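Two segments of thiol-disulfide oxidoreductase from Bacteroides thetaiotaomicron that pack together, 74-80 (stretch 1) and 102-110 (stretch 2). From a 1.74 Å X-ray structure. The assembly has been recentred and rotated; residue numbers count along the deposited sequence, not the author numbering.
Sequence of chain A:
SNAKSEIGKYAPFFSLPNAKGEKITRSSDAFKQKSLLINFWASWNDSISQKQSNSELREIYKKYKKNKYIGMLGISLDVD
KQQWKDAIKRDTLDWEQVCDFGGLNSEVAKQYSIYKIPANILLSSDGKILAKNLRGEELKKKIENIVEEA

Stretch 1 (74-80) GISLDVD
Stretch 2 102-110: GGLNSEVAK

How do the two backbones lie against each other? Stretch 1 enters as a strand, residues 74-76, with phi/psi near -114/116 at Ile-75, then leaves it at Leu-77 (-101/23) and runs on as loop. Stretch 2 starts with two glycines, makes a short 3-10 turn at Leu-104 and Asn-105, and enters a helix at Glu-107. The backbones come nearest, CA to CA, where Leu-77 CA lies 4.3 Å from Gly-103 CA; toward the start of stretch 1 and the end of stretch 2 they diverge, and Ile-75 CA is 8.8 Å from Val-108 CA, a gap filled by side chains. Together they bury 325 Å², and no direct hydrogen bond crosses between them.

Which bump fills which hollow? Leu-77 is the main bump, with 89 Å² covered by stretch 2. Its CA-to-CB bond points sideways, but chi1 -54° (m) and chi2 179° (t) carry its forked end into a hollow lined by Leu-104, Ser-106 and Ala-109. Its CD1 meets Leu-104 CD2 at 4.0 Å, while its CD2 lies 3.9 Å from Ala-109 CB and 4.2 Å from Ser-106 CB. The small side chains of Ser-106 and Ala-109, both directed toward stretch 1, form the shallow part of the hollow against which the end of Leu-77 rests. Leu-104 starts away from stretch 1, yet its m,t rotamer (-60°, 170°) brings its end back to the leucine. At that wider end, Ile-75 (m,t) and Val-108 (chi1 66°, p) point toward each other, and Ile-75 CG2 touches Val-108 CG1 at 3.9 Å. These branched, apolar side chains suit a buried seam that is held by packing.

Why is Gly-103 suited to the closest backbone approach? With phi/psi 67/-142 it adopts a positive phi that favours glycine, and its bare CA sits 3.2 Å from Leu-77 O in a CA-H...O contact with an angle of 158° at the hydrogen. Val-79, chi1 -70° (m), covers the same spot, placing CG1 3.6 Å from Gly-103 CA. An ideal CB on Gly-103 would lie 2.7 Å from Val-79 CG1, a clash, so the absent side chain is the hollow that Val-79 fills. At Gly-102, a CB would instead crowd Ser-106 CA within its own stretch, at 2.9 Å.

What links the polar backbone and keeps each side in shape? Water 1 bridges the stretches: it accepts from Gly-103 N at 2.8 Å and lies within donating reach of Asp-78 O at 2.8 Å and Ser-76 O at 3.3 Å. Ser-76 and Asp-78 direct their CA-to-CB bonds away from stretch 2 and brace the turn: Ser-76 OG (chi1 178°, t) donates to Asp-78 OD2 at 2.7 Å and accepts from Asp-78 N at 2.9 Å. Within stretch 2, Ser-106 N donates to Gly-103 O at 2.9 Å and Ala-109 N to Ser-106 O at 3.0 Å; these bonds belong to the turn and helix start that carry Ser-106 and Ala-109, two of the residues Leu-77 packs against.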

# COMPACT_ATOMS: atom_id res chain seq x y z
N GLY A 74 -14.88 6.67 3.82
CA GLY A 74 -13.49 6.57 3.39
C GLY A 74 -12.68 5.98 4.53
O GLY A 74 -12.74 6.46 5.67
N ILE A 75 -11.91 4.96 4.19
CA ILE A 75 -10.98 4.32 5.10
C ILE A 75 -9.56 4.55 4.63
O ILE A 75 -9.19 4.13 3.52
CB ILE A 75 -11.25 2.84 5.21
CG1 ILE A 75 -12.67 2.58 5.76
CG2 ILE A 75 -10.18 2.19 6.09
CD1 ILE A 75 -13.06 1.15 5.99
N SER A 76 -8.78 5.26 5.42
CA SER A 76 -7.40 5.52 5.06
C SER A 76 -6.43 4.53 5.66
O SER A 76 -6.60 4.09 6.81
CB SER A 76 -6.97 6.90 5.51
OG SER A 76 -5.58 7.14 5.20
N LEU A 77 -5.39 4.24 4.89
CA LEU A 77 -4.25 3.46 5.34
C LEU A 77 -3.05 4.34 5.69
O LEU A 77 -1.89 3.88 5.71
CB LEU A 77 -3.92 2.36 4.32
CG LEU A 77 -5.10 1.47 3.98
CD1 LEU A 77 -4.63 0.45 2.93
CD2 LEU A 77 -5.72 0.76 5.21
N ASP A 78 -3.30 5.60 5.99
CA ASP A 78 -2.27 6.48 6.53
C ASP A 78 -1.75 5.99 7.90
O ASP A 78 -2.48 5.33 8.69
CB ASP A 78 -2.80 7.89 6.72
CG ASP A 78 -2.74 8.71 5.47
OD1 ASP A 78 -1.62 8.97 5.02
OD2 ASP A 78 -3.79 9.10 4.95
N VAL A 79 -0.52 6.37 8.19
CA VAL A 79 0.10 6.13 9.51
C VAL A 79 0.26 7.40 10.30
O VAL A 79 0.45 7.36 11.53
CB VAL A 79 1.45 5.48 9.37
CG1 VAL A 79 1.25 3.99 8.87
CG2 VAL A 79 2.38 6.33 8.53
N ASP A 80 0.14 8.55 9.63
CA ASP A 80 0.37 9.87 10.23
C ASP A 80 -0.96 10.65 10.27
O ASP A 80 -1.58 10.95 9.23
CB ASP A 80 1.41 10.64 9.44
CG ASP A 80 1.79 11.99 10.09
OD1 ASP A 80 2.89 12.08 10.69
OD2 ASP A 80 1.05 12.97 9.98
N GLY A 102 -2.83 2.27 11.57
CA GLY A 102 -2.03 1.03 11.45
C GLY A 102 -1.35 0.89 10.08
O GLY A 102 -0.50 0.04 9.89
N GLY A 103 -1.80 1.69 9.11
CA GLY A 103 -1.23 1.58 7.77
C GLY A 103 -1.54 0.30 7.05
O GLY A 103 -2.63 -0.27 7.17
N LEU A 104 -0.57 -0.23 6.28
CA LEU A 104 -0.75 -1.55 5.70
C LEU A 104 -0.89 -2.65 6.73
O LEU A 104 -1.31 -3.72 6.42
CB LEU A 104 0.41 -1.91 4.75
CG LEU A 104 0.47 -0.89 3.64
CD1 LEU A 104 1.81 -1.06 2.75
CD2 LEU A 104 -0.79 -0.76 2.78
N ASN A 105 -0.51 -2.38 7.98
CA ASN A 105 -0.74 -3.34 9.09
C ASN A 105 -2.13 -3.12 9.77
O ASN A 105 -2.43 -3.77 10.78
CB ASN A 105 0.42 -3.21 10.11
CG ASN A 105 1.82 -3.50 9.51
OD1 ASN A 105 1.98 -4.41 8.66
ND2 ASN A 105 2.85 -2.71 9.95
N SER A 106 -2.92 -2.16 9.33
CA SER A 106 -4.29 -1.92 9.82
C SER A 106 -5.12 -3.20 9.64
O SER A 106 -5.15 -3.80 8.54
CB SER A 106 -4.98 -0.75 9.06
OG SER A 106 -6.17 -0.22 9.71
N GLU A 107 -5.80 -3.66 10.71
CA GLU A 107 -6.53 -4.93 10.59
C GLU A 107 -7.53 -4.90 9.42
O GLU A 107 -7.72 -5.90 8.74
CB GLU A 107 -7.32 -5.23 11.89
CG GLU A 107 -6.46 -5.62 13.07
CD GLU A 107 -5.72 -6.92 12.86
OE1 GLU A 107 -6.35 -7.98 12.64
OE2 GLU A 107 -4.49 -6.90 12.99
N VAL A 108 -8.17 -3.79 9.21
CA VAL A 108 -9.19 -3.68 8.17
C VAL A 108 -8.61 -3.98 6.78
O VAL A 108 -9.29 -4.60 5.92
CB VAL A 108 -9.96 -2.31 8.20
CG1 VAL A 108 -9.02 -1.12 7.86
CG2 VAL A 108 -11.22 -2.37 7.35
N ALA A 109 -7.36 -3.61 6.58
CA ALA A 109 -6.69 -3.87 5.30
C ALA A 109 -6.50 -5.34 5.04
O ALA A 109 -6.62 -5.79 3.91
CB ALA A 109 -5.32 -3.13 5.22
N LYS A 110 -6.17 -6.08 6.08
CA LYS A 110 -6.05 -7.50 5.99
C LYS A 110 -7.42 -8.12 5.85
O LYS A 110 -7.62 -9.04 5.03
CB LYS A 110 -5.34 -8.03 7.23
CG LYS A 110 -3.99 -7.35 7.46
CD LYS A 110 -3.20 -7.97 8.63
CE LYS A 110 -3.40 -7.19 9.91
NZ LYS A 110 -2.76 -7.85 11.10
O HOH W 1 -4.13 3.13 8.73